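PDB 3W42: phosphoserine phosphatase RsbX from Bacillus subtilis, which dephosphorylates RsbS and negatively regulates sigma-B activity in the general stress response. Local coordinates for residues D44-G49 against G87-I92; G26-M31 against E54-I59; V107-F112 against H154-N159. All coordinates share one frame; numbering follows the deposited sequence.

Contact 1: D44-G49 against G87-I92; sequences DGLGSG and GATASI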
ATOM      1  N   ASP A  44      -1.353  -7.939  -3.591  1.00  4.38           N
ATOM      2  CA  ASP A  44      -1.402  -8.470  -4.962  1.00  4.56           C
ATOM      3  C   ASP A  44      -1.442  -9.992  -4.843  1.00  4.64           C
ATOM      4  O   ASP A  44      -0.477 -10.625  -4.406  1.00  4.70           O
ATOM      5  CB  ASP A  44      -0.164  -7.974  -5.730  1.00  5.20           C
ATOM      6  CG  ASP A  44      -0.117  -8.396  -7.180  1.00  5.20           C
ATOM      7  OD1 ASP A  44      -0.969  -9.238  -7.573  1.00  5.63           O
ATOM      8  OD2 ASP A  44       0.773  -7.891  -7.932  1.00  5.25           O
ATOM      9  N   GLY A  45      -2.564 -10.591  -5.189  1.00  4.91           N
ATOM     10  CA  GLY A  45      -2.703 -12.006  -5.087  1.00  4.56           C
ATOM     11  C   GLY A  45      -1.868 -12.782  -6.106  1.00  5.00           C
ATOM     12  O   GLY A  45      -1.664 -12.346  -7.214  1.00  5.62           O
ATOM     13  N   LEU A  46      -1.352 -13.916  -5.670  1.00  5.65           N
ATOM     14  CA  LEU A  46      -0.695 -14.832  -6.584  1.00  5.45           C
ATOM     15  C   LEU A  46      -1.754 -15.537  -7.461  1.00  5.76           C
ATOM     16  O   LEU A  46      -2.942 -15.452  -7.199  1.00  8.01           O
ATOM     17  CB  LEU A  46       0.223 -15.811  -5.871  1.00  6.02           C
ATOM     18  CG  LEU A  46       1.643 -15.276  -5.580  1.00  6.67           C
ATOM     19  CD1 LEU A  46       1.669 -14.126  -4.549  1.00  7.22           C
ATOM     20  CD2 LEU A  46       2.550 -16.425  -5.150  1.00  9.37           C
ATOM     21  N   GLY A  47      -1.272 -16.095  -8.577  0.50  6.51           N
ATOM     22  CA  GLY A  47      -2.119 -16.433  -9.734  0.50  5.76           C
ATOM     23  C   GLY A  47      -2.630 -15.156 -10.353  0.50  5.81           C
ATOM     24  O   GLY A  47      -1.902 -14.163 -10.501  0.50  6.46           O
ATOM     25  N   SER A  48      -3.890 -15.160 -10.746  0.50  6.17           N
ATOM     26  CA  SER A  48      -4.477 -14.001 -11.417  0.50  5.44           C
ATOM     27  C   SER A  48      -5.979 -13.981 -11.214  0.50  5.95           C
ATOM     28  O   SER A  48      -6.531 -14.962 -10.752  0.50  6.05           O
ATOM     29  CB  SER A  48      -4.169 -14.053 -12.904  0.50  7.70           C
ATOM     30  OG  SER A  48      -4.751 -15.165 -13.483  0.50 10.77           O
ATOM     31  N   GLY A  49      -6.609 -12.906 -11.574  0.50  5.54           N
ATOM     32  CA  GLY A  49      -8.077 -12.872 -11.616  0.50  4.83           C
ATOM     33  C   GLY A  49      -8.729 -13.314 -10.344  0.50  5.07           C
ATOM     34  O   GLY A  49      -8.388 -12.855  -9.270  0.50  5.47           O
ATOM     35  N   GLY A  87      -2.031 -17.259  -2.023  1.00  6.79           N
ATOM     36  CA  GLY A  87      -1.061 -16.393  -1.398  1.00  6.37           C
ATOM     37  C   GLY A  87      -1.138 -15.029  -1.964  1.00  5.47           C
ATOM     38  O   GLY A  87      -1.792 -14.753  -2.955  1.00  5.89           O
ATOM     39  N   ALA A  88      -0.359 -14.096  -1.362  1.00  5.30           N
ATOM     40  CA  ALA A  88      -0.343 -12.711  -1.821  1.00  4.70           C
ATOM     41  C   ALA A  88       0.924 -12.015  -1.390  1.00  4.40           C
ATOM     42  O   ALA A  88       1.473 -12.361  -0.301  1.00  5.94           O
ATOM     43  CB  ALA A  88      -1.541 -11.921  -1.268  1.00  6.10           C
ATOM     44  N   THR A  89       1.373 -11.043  -2.112  1.00  4.44           N
ATOM     45  CA  THR A  89       2.306 -10.069  -1.605  1.00  4.39           C
ATOM     46  C   THR A  89       1.508  -8.931  -0.960  1.00  4.64           C
ATOM     47  O   THR A  89       0.384  -8.638  -1.413  1.00  4.41           O
ATOM     48  CB  THR A  89       3.308  -9.615  -2.674  1.00  4.55           C
ATOM     49  OG1 THR A  89       2.528  -8.968  -3.721  1.00  5.12           O
ATOM     50  CG2 THR A  89       4.102 -10.751  -3.226  1.00  5.43           C
ATOM     51  N   ALA A  90       2.014  -8.303   0.108  1.00  4.52           N
ATOM     52  CA  ALA A  90       1.197  -7.327   0.800  1.00  4.58           C
ATOM     53  C   ALA A  90       2.061  -6.405   1.653  1.00  4.65           C
ATOM     54  O   ALA A  90       3.127  -6.788   2.127  1.00  6.33           O
ATOM     55  CB  ALA A  90       0.209  -8.028   1.746  1.00  6.11           C
ATOM     56  N   SER A  91       1.531  -5.218   1.876  1.00  4.43           N
ATOM     57  CA  SER A  91       2.120  -4.183   2.696  1.00  4.73           C
ATOM     58  C   SER A  91       1.070  -3.561   3.526  1.00  4.67           C
ATOM     59  O   SER A  91      -0.047  -3.266   3.062  1.00  5.72           O
ATOM     60  CB  SER A  91       2.758  -3.128   1.846  1.00  7.44           C
ATOM     61  OG  SER A  91       3.807  -3.738   1.070  1.00 10.08           O
ATOM     62  N   ILE A  92       1.372  -3.325   4.826  1.00  4.42           N
ATOM     63  CA  ILE A  92       0.444  -2.767   5.784  1.00  4.83           C
ATOM     64  C   ILE A  92       1.112  -1.595   6.503  1.00  4.77           C
ATOM     65  O   ILE A  92       2.235  -1.701   6.989  1.00  5.34           O
ATOM     66  CB  ILE A  92       0.011  -3.793   6.833  1.00  6.60           C
ATOM     67  CG1 ILE A  92      -0.619  -5.009   6.119  1.00  7.84           C
ATOM     68  CG2 ILE A  92      -1.081  -3.212   7.760  1.00  7.87           C
ATOM     69  CD1 ILE A  92      -1.066  -6.138   7.104  1.00 11.06           C
TER

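Contact 2: G26-M31 against E54-I59; sequences GDSFFM and ESSAAI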
ATOM      1  N   GLY A  26      -6.811  -8.809  -9.429  1.00  5.47           N
ATOM      2  CA  GLY A  26      -6.101  -9.586  -8.419  1.00  5.79           C
ATOM      3  C   GLY A  26      -5.496  -8.770  -7.301  1.00  4.97           C
ATOM      4  O   GLY A  26      -5.040  -9.386  -6.324  1.00  5.53           O
ATOM      5  N   ASP A  27      -5.490  -7.459  -7.419  1.00  5.15           N
ATOM      6  CA  ASP A  27      -5.001  -6.569  -6.397  1.00  4.71           C
ATOM      7  C   ASP A  27      -6.158  -6.205  -5.464  1.00  4.89           C
ATOM      8  O   ASP A  27      -7.305  -6.084  -5.895  1.00  7.65           O
ATOM      9  CB  ASP A  27      -4.466  -5.253  -6.942  1.00  5.20           C
ATOM     10  CG  ASP A  27      -3.144  -5.268  -7.746  1.00  4.77           C
ATOM     11  OD1 ASP A  27      -2.517  -6.327  -7.856  1.00  5.33           O
ATOM     12  OD2 ASP A  27      -2.806  -4.154  -8.244  1.00  5.43           O
ATOM     13  N   SER A  28      -5.872  -5.900  -4.220  1.00  4.60           N
ATOM     14  CA  SER A  28      -6.856  -5.323  -3.321  0.52  5.11           C
ATOM     15  C   SER A  28      -6.183  -4.210  -2.498  1.00  5.42           C
ATOM     16  O   SER A  28      -4.953  -4.082  -2.407  1.00  6.93           O
ATOM     17  CB  SER A  28      -7.589  -6.390  -2.463  0.52  5.74           C
ATOM     18  OG  SER A  28      -8.280  -7.429  -3.119  0.52  6.04           O
ATOM     19  N   PHE A  29      -7.040  -3.381  -1.884  1.00  6.09           N
ATOM     20  CA  PHE A  29      -6.588  -2.335  -0.966  1.00  6.76           C
ATOM     21  C   PHE A  29      -7.604  -2.163   0.109  1.00  6.29           C
ATOM     22  O   PHE A  29      -8.765  -2.491  -0.024  1.00  5.92           O
ATOM     23  CB  PHE A  29      -6.330  -1.038  -1.687  1.00  8.82           C
ATOM     24  CG  PHE A  29      -7.638  -0.458  -2.307  1.00  9.65           C
ATOM     25  CD1 PHE A  29      -8.491   0.319  -1.570  1.00 13.76           C
ATOM     26  CD2 PHE A  29      -7.986  -0.777  -3.620  1.00 12.02           C
ATOM     27  CE1 PHE A  29      -9.650   0.792  -2.111  1.00 17.49           C
ATOM     28  CE2 PHE A  29      -9.149  -0.294  -4.142  1.00 16.37           C
ATOM     29  CZ  PHE A  29      -9.984   0.418  -3.372  1.00 17.89           C
ATOM     30  N   PHE A  30      -7.145  -1.582   1.206  1.00  7.47           N
ATOM     31  CA  PHE A  30      -8.033  -1.090   2.263  1.00  7.57           C
ATOM     32  C   PHE A  30      -7.461   0.227   2.790  1.00  7.70           C
ATOM     33  O   PHE A  30      -6.220   0.340   2.960  1.00 10.81           O
ATOM     34  CB  PHE A  30      -8.209  -2.089   3.416  1.00  8.76           C
ATOM     35  CG  PHE A  30      -9.185  -1.564   4.422  1.00  8.35           C
ATOM     36  CD1 PHE A  30     -10.519  -1.534   4.120  1.00  8.29           C
ATOM     37  CD2 PHE A  30      -8.770  -1.012   5.623  1.00  9.32           C
ATOM     38  CE1 PHE A  30     -11.428  -0.955   5.049  1.00 10.16           C
ATOM     39  CE2 PHE A  30      -9.641  -0.467   6.502  1.00  9.58           C
ATOM     40  CZ  PHE A  30     -10.960  -0.422   6.239  1.00  9.70           C
ATOM     41  N   MET A  31      -8.271   1.182   3.113  1.00  7.03           N
ATOM     42  CA  MET A  31      -7.850   2.576   3.562  0.56  9.01           C
ATOM     43  C   MET A  31      -8.897   2.971   4.613  1.00  8.31           C
ATOM     44  O   MET A  31     -10.058   3.056   4.210  1.00  9.52           O
ATOM     45  CB  MET A  31      -7.859   3.714   2.501  0.56  9.62           C
ATOM     46  CG  MET A  31      -7.725   5.154   3.041  0.56 13.59           C
ATOM     47  SD  MET A  31      -6.198   5.493   3.974  0.56 10.96           S
ATOM     48  CE  MET A  31      -5.373   5.334   2.593  0.56  3.22           C
ATOM     49  N   GLU A  54      -9.315 -13.826  -4.338  1.00  6.37           N
ATOM     50  CA  GLU A  54      -9.637 -14.435  -3.075  1.00  8.03           C
ATOM     51  C   GLU A  54      -8.559 -14.188  -2.055  1.00  6.78           C
ATOM     52  O   GLU A  54      -8.855 -13.922  -0.877  1.00  8.31           O
ATOM     53  CB  GLU A  54      -9.799 -15.976  -3.299  1.00  9.29           C
ATOM     54  CG  GLU A  54     -10.022 -16.801  -2.158  1.00 13.60           C
ATOM     55  CD  GLU A  54      -9.816 -18.330  -2.324  1.00 16.87           C
ATOM     56  OE1 GLU A  54      -8.815 -18.826  -2.840  1.00 14.40           O
ATOM     57  OE2 GLU A  54     -10.660 -19.070  -1.806  1.00 25.51           O
ATOM     58  N   SER A  55      -7.298 -14.301  -2.459  1.00  5.90           N
ATOM     59  CA  SER A  55      -6.176 -14.039  -1.535  1.00  5.90           C
ATOM     60  C   SER A  55      -6.065 -12.580  -1.187  1.00  5.35           C
ATOM     61  O   SER A  55      -5.982 -12.260   0.014  1.00  6.32           O
ATOM     62  CB  SER A  55      -4.878 -14.590  -2.120  1.00  6.36           C
ATOM     63  OG  SER A  55      -4.845 -15.992  -2.085  1.00  8.14           O
ATOM     64  N   SER A  56      -6.015 -11.661  -2.127  1.00  4.87           N
ATOM     65  CA  SER A  56      -5.864 -10.261  -1.775  1.00  5.30           C
ATOM     66  C   SER A  56      -7.074  -9.714  -1.052  1.00  5.27           C
ATOM     67  O   SER A  56      -6.934  -8.862  -0.169  1.00  5.97           O
ATOM     68  CB  SER A  56      -5.457  -9.460  -2.976  1.00  5.88           C
ATOM     69  OG  SER A  56      -6.481  -9.491  -3.960  1.00  5.90           O
ATOM     70  N   ALA A  57      -8.262 -10.176  -1.392  1.00  5.82           N
ATOM     71  CA  ALA A  57      -9.476  -9.744  -0.728  1.00  6.66           C
ATOM     72  C   ALA A  57      -9.497 -10.211   0.709  1.00  6.37           C
ATOM     73  O   ALA A  57     -10.051  -9.494   1.559  1.00  7.07           O
ATOM     74  CB  ALA A  57     -10.723 -10.267  -1.454  1.00  8.23           C
ATOM     75  N   ALA A  58      -8.931 -11.371   1.030  1.00  7.16           N
ATOM     76  CA  ALA A  58      -8.892 -11.839   2.409  1.00  8.32           C
ATOM     77  C   ALA A  58      -8.064 -10.900   3.246  1.00  8.14           C
ATOM     78  O   ALA A  58      -8.419 -10.606   4.397  1.00  9.14           O
ATOM     79  CB  ALA A  58      -8.355 -13.273   2.476  1.00  9.21           C
ATOM     80  N   ILE A  59      -6.979 -10.396   2.683  1.00  7.11           N
ATOM     81  CA  ILE A  59      -6.132  -9.405   3.282  1.00  7.74           C
ATOM     82  C   ILE A  59      -6.890  -8.120   3.576  1.00  7.43           C
ATOM     83  O   ILE A  59      -6.879  -7.579   4.691  1.00  8.19           O
ATOM     84  CB  ILE A  59      -4.864  -9.245   2.515  1.00  7.76           C
ATOM     85  CG1 ILE A  59      -4.104 -10.651   2.613  1.00  9.24           C
ATOM     86  CG2 ILE A  59      -4.060  -8.071   3.039  1.00  9.20           C
ATOM     87  CD1 ILE A  59      -2.784 -10.677   1.869  1.00 12.06           C
TER

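Contact 3: V107-F112 against H154-N159; sequences VGNVRF and HTDGLN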
ATOM      1  N   VAL A 107       5.569  -8.160   3.201  1.00  4.68           N
ATOM      2  CA  VAL A 107       6.261  -9.303   2.597  1.00  5.22           C
ATOM      3  C   VAL A 107       5.941  -9.277   1.098  1.00  5.06           C
ATOM      4  O   VAL A 107       4.771  -9.246   0.732  1.00  5.65           O
ATOM      5  CB  VAL A 107       5.845 -10.647   3.199  1.00  6.12           C
ATOM      6  CG1 VAL A 107       6.515 -11.804   2.477  1.00  7.84           C
ATOM      7  CG2 VAL A 107       6.180 -10.678   4.724  1.00  7.36           C
ATOM      8  N   GLY A 108       6.980  -9.305   0.277  1.00  5.18           N
ATOM      9  CA  GLY A 108       6.791  -9.350  -1.142  1.00  5.72           C
ATOM     10  C   GLY A 108       7.104  -8.062  -1.832  1.00  5.43           C
ATOM     11  O   GLY A 108       7.938  -7.278  -1.396  1.00  7.80           O
ATOM     12  N   ASN A 109       6.488  -7.863  -3.008  1.00  5.39           N
ATOM     13  CA  ASN A 109       6.890  -6.859  -3.967  1.00  6.37           C
ATOM     14  C   ASN A 109       5.954  -5.677  -4.047  1.00  5.34           C
ATOM     15  O   ASN A 109       6.073  -4.882  -4.998  1.00  7.87           O
ATOM     16  CB  ASN A 109       7.133  -7.500  -5.340  1.00  6.32           C
ATOM     17  CG  ASN A 109       5.836  -7.904  -5.999  1.00  5.85           C
ATOM     18  OD1 ASN A 109       4.778  -7.956  -5.348  1.00  6.35           O
ATOM     19  ND2 ASN A 109       5.938  -8.186  -7.290  1.00  6.67           N
ATOM     20  N   VAL A 110       5.106  -5.472  -3.064  1.00  4.76           N
ATOM     21  CA  VAL A 110       4.360  -4.249  -2.954  1.00  5.14           C
ATOM     22  C   VAL A 110       5.236  -3.231  -2.269  1.00  6.48           C
ATOM     23  O   VAL A 110       5.800  -3.498  -1.180  1.00 11.42           O
ATOM     24  CB  VAL A 110       3.012  -4.488  -2.134  1.00  5.15           C
ATOM     25  CG1 VAL A 110       2.231  -3.190  -2.004  1.00  7.98           C
ATOM     26  CG2 VAL A 110       2.179  -5.562  -2.800  1.00  6.67           C
ATOM     27  N   ARG A 111       5.490  -2.108  -2.904  1.00  4.63           N
ATOM     28  CA  ARG A 111       6.510  -1.155  -2.488  1.00  4.69           C
ATOM     29  C   ARG A 111       5.919   0.026  -1.736  1.00  3.88           C
ATOM     30  O   ARG A 111       4.793   0.433  -1.995  1.00  6.10           O
ATOM     31  CB  ARG A 111       7.262  -0.654  -3.681  1.00  5.96           C
ATOM     32  CG  ARG A 111       7.940  -1.755  -4.591  1.00  9.50           C
ATOM     33  CD  ARG A 111       8.779  -2.686  -3.841  1.00 10.24           C
ATOM     34  NE  ARG A 111       9.940  -2.061  -3.239  1.00 10.74           N
ATOM     35  CZ  ARG A 111      11.109  -1.820  -3.846  1.00 10.62           C
ATOM     36  NH1 ARG A 111      11.313  -2.306  -5.090  1.00  9.45           N
ATOM     37  NH2 ARG A 111      12.082  -1.187  -3.191  1.00 11.91           N
ATOM     38  N   PHE A 112       6.698   0.574  -0.832  1.00  4.73           N
ATOM     39  CA  PHE A 112       6.341   1.731  -0.045  1.00  4.24           C
ATOM     40  C   PHE A 112       7.507   2.700  -0.073  1.00  4.11           C
ATOM     41  O   PHE A 112       8.665   2.323   0.163  1.00  5.45           O
ATOM     42  CB  PHE A 112       6.070   1.318   1.423  1.00  5.12           C
ATOM     43  CG  PHE A 112       5.853   2.427   2.402  1.00  4.71           C
ATOM     44  CD1 PHE A 112       4.994   3.496   2.177  1.00  4.89           C
ATOM     45  CD2 PHE A 112       6.437   2.365   3.676  1.00  5.89           C
ATOM     46  CE1 PHE A 112       4.759   4.435   3.159  1.00  5.35           C
ATOM     47  CE2 PHE A 112       6.217   3.292   4.652  1.00  6.80           C
ATOM     48  CZ  PHE A 112       5.371   4.359   4.404  1.00  6.30           C
ATOM     49  N   HIS A 154       2.464   0.864  -3.669  1.00  4.00           N
ATOM     50  CA  HIS A 154       1.993   0.432  -4.993  1.00  4.19           C
ATOM     51  C   HIS A 154       2.316  -1.002  -5.293  1.00  4.40           C
ATOM     52  O   HIS A 154       3.360  -1.557  -4.862  1.00  4.94           O
ATOM     53  CB  HIS A 154       2.556   1.338  -6.078  1.00  5.16           C
ATOM     54  CG  HIS A 154       4.020   1.255  -6.327  1.00  5.53           C
ATOM     55  ND1 HIS A 154       4.573   0.278  -7.128  1.00  6.21           N
ATOM     56  CD2 HIS A 154       5.080   2.022  -5.946  1.00  6.18           C
ATOM     57  CE1 HIS A 154       5.904   0.486  -7.190  1.00  7.23           C
ATOM     58  NE2 HIS A 154       6.230   1.546  -6.483  1.00  7.52           N
ATOM     59  N   THR A 155       1.453  -1.656  -6.052  1.00  4.09           N
ATOM     60  CA  THR A 155       1.718  -2.960  -6.596  1.00  4.26           C
ATOM     61  C   THR A 155       2.721  -2.898  -7.758  1.00  5.29           C
ATOM     62  O   THR A 155       3.013  -1.819  -8.311  1.00  5.19           O
ATOM     63  CB  THR A 155       0.436  -3.724  -6.951  1.00  4.77           C
ATOM     64  OG1 THR A 155      -0.213  -3.007  -8.000  1.00  5.15           O
ATOM     65  CG2 THR A 155      -0.475  -3.933  -5.757  1.00  5.42           C
ATOM     66  N   ASP A 156       3.152  -4.072  -8.149  1.00  5.36           N
ATOM     67  CA  ASP A 156       4.106  -4.200  -9.249  1.00  5.94           C
ATOM     68  C   ASP A 156       3.586  -3.811 -10.611  1.00  6.32           C
ATOM     69  O   ASP A 156       4.346  -3.652 -11.518  1.00  9.28           O
ATOM     70  CB  ASP A 156       4.714  -5.610  -9.245  1.00  5.55           C
ATOM     71  CG  ASP A 156       3.725  -6.711  -9.556  1.00  4.99           C
ATOM     72  OD1 ASP A 156       2.532  -6.417  -9.737  1.00  5.33           O
ATOM     73  OD2 ASP A 156       4.195  -7.892  -9.601  1.00  5.99           O
ATOM     74  N   GLY A 157       2.301  -3.567 -10.746  1.00  5.75           N
ATOM     75  CA  GLY A 157       1.759  -3.043 -11.994  1.00  6.12           C
ATOM     76  C   GLY A 157       2.193  -1.611 -12.261  1.00  7.06           C
ATOM     77  O   GLY A 157       2.079  -1.175 -13.397  1.00  8.23           O
ATOM     78  N   LEU A 158       2.646  -0.854 -11.258  1.00  6.87           N
ATOM     79  CA  LEU A 158       3.158   0.475 -11.430  1.00  7.08           C
ATOM     80  C   LEU A 158       4.707   0.366 -11.479  1.00  8.28           C
ATOM     81  O   LEU A 158       5.346   0.001 -10.517  1.00 10.15           O
ATOM     82  CB  LEU A 158       2.779   1.370 -10.263  1.00  6.24           C
ATOM     83  CG  LEU A 158       3.254   2.807 -10.395  1.00  7.10           C
ATOM     84  CD1 LEU A 158       2.660   3.552 -11.502  1.00  8.47           C
ATOM     85  CD2 LEU A 158       3.034   3.553  -9.092  1.00  7.25           C
ATOM     86  N   ASN A 159       5.249   0.711 -12.666  1.00  9.54           N
ATOM     87  CA  ASN A 159       6.669   0.595 -12.956  1.00 11.96           C
ATOM     88  C   ASN A 159       7.159   1.995 -13.364  1.00 10.25           C
ATOM     89  O   ASN A 159       6.918   2.485 -14.444  1.00 13.25           O
ATOM     90  CB  ASN A 159       6.909  -0.395 -14.080  1.00 15.57           C
ATOM     91  CG  ASN A 159       8.375  -0.612 -14.365  1.00 22.59           C
ATOM     92  OD1 ASN A 159       9.270  -0.105 -13.636  1.00 24.56           O
ATOM     93  ND2 ASN A 159       8.654  -1.376 -15.431  1.00 28.63           N
TER
HETATM   94  O   HOH W   1       2.647  -6.334  -6.564  1.00  5.72           O
HETATM   95  O   HOH W   2       5.510  -2.857  -6.390  1.00 15.96           O

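Contact 1: D44-G49 against G87-I92
Manganese is bound by OD2 of D44, a carboxylate oxygen that meets D156 and D189 at the same ion. D44 leaves the sheet on the face that also carries T89, and its CG stands anti to the backbone N (chi1 -177°), beside the carbonyl carbon. Behind this ligand the main chain is gripped twice: D44 N donates to T89 O at 2.9 Å, in the plane of that carbonyl, and T89 N returns a bond to D44 O at 3.0 Å, this time from above the carbonyl plane. The two residues thus form an antiparallel hydrogen-bonded pair, followed by G45 and A88 as a non-hydrogen-bonded one. Here neighbouring strands 37-45 and 88-96 of the five-stranded sheet illustrate how the PPM-type sandwich sets a metal aspartate near a strand end. One residue further on, L46 N makes the straightest bond, 2.9 Å to G87 O with 170° at the hydrogen, although the strand itself has ended. L46 then lays CD1 alongside the opposite backbone, 3.7 Å from A88 CA. T89 holds OG1 3.5 Å from D44 CB, and this hydroxyl is hydrogen-bonded to OD1 of N109. On the other face the methyl of A88 lies 4.0 Å from G45 CA and packs on I59 of helix 49-65, while G87 N bonds to OG of S55.

Contact 2: G26-M31 against E54-I59
The flat group at the centre of this contact is the peptide that follows G26, and its carbonyl is approached over one face: OG of S56 donates to G26 O at 2.8 Å from 58° above the carbonyl plane. The same oxygen also accepts the backbone N-H of G45 on the neighbouring strand, so two donors hold it. D27 leaves the strand on the side away from the helix; its OD2 is hydrogen-bonded to the hydroxyls of T192 and T155, whereas OD1 lies close to the like-charged OD1 of D44. The ring of F29 turns to the far side of the strand, against V14 and Q16, and that of F30 leads off along helix 49-65 to K60, V63 and E64.

What remains between strand and helix is a meeting of two serines. In the sandwich fold of PPM phosphatases a helical layer lies on the outer side of each sheet, and here helix 49-65 lies along edge strand 27-33; the axes of 54-59 and 27-31 are 7° apart in direction and 7.0 Å apart at their closest. So close an approach suits small side chains: CA of S28 is 5.3 Å from CA of S56. S56 OG occupies the crowded position between its backbone N and carbonyl carbon (chi1 64°), which aims it across at the strand. S28 OG comes tip to tip with it at 2.9 Å, and its single proton has two possible acceptors, S56 OG and, more weakly, D27 O at 3.2 Å. S28 CB rests 3.4 Å from S56 O, and the methyl of A57 lies at the flank of the pair, its CB 4.1 Å from S28 OG.

Contact 3: V107-F112 against H154-N159
A type I turn from T155 to L158 carries the Asp-Gly pair that follows strand 150-154, and this turn, with its metal ligand D156, is tied to the start of the neighbouring strand 111-115, in the six-stranded sheet of the PPM-type sandwich. Backbone bonds make the first tie. R111 and H154 form an antiparallel hydrogen-bonded pair, in which R111 N to H154 O and H154 N to R111 O both measure 2.9 Å and both lie in the acceptor carbonyl plane.

Polar side chains make the second. ND2 of N109 donates to OD2 of D156 at 2.9 Å, from above a carboxylate turned 73° against the amide, while OD1 of D156 binds manganese; the bond should bias the orientation of this ligand. One water accepts from D156 N and donates to N109 OD1; another donates to both N109 O and H154 O, bridging the two backbones where they diverge.

R111 CB makes a CH-pi contact over one face of the H154 imidazole, 4.0 Å from the ring centroid; L158 CD2 lies toward the rim of the opposite face, 3.7 Å above the plane. The guanidinium bends off to P124 O. Rotation of the ring is fixed by ND1, which donates in the ring plane to T155 O at 2.9 Å and 175°, an oxygen that also takes L158 N at 3.1 Å.

Overall arrangement
Contacts 1 and 2 are buried and share one sheet: strands 27-33 and 37-45 are neighbours in it, and helix 49-65 follows directly from the second. Contact 3, only partly buried yet nearer the centre of the chain, belongs to the facing six-stranded sheet. Their chemistry differs accordingly. Contact 1 is main-chain pairing within a sheet, contact 2 a strand-to-helix interface held by hydroxyls, and contact 3 combines pairing with carboxamide, imidazole and water on the more exposed side of the shared metal site. Contacts 1 and 3 each supply a manganese ligand, D44 from a strand end of one sheet and D156 from the turn that leaves the other, whereas contact 2 stands just behind, the side chain of D27 about 4 Å from the ion.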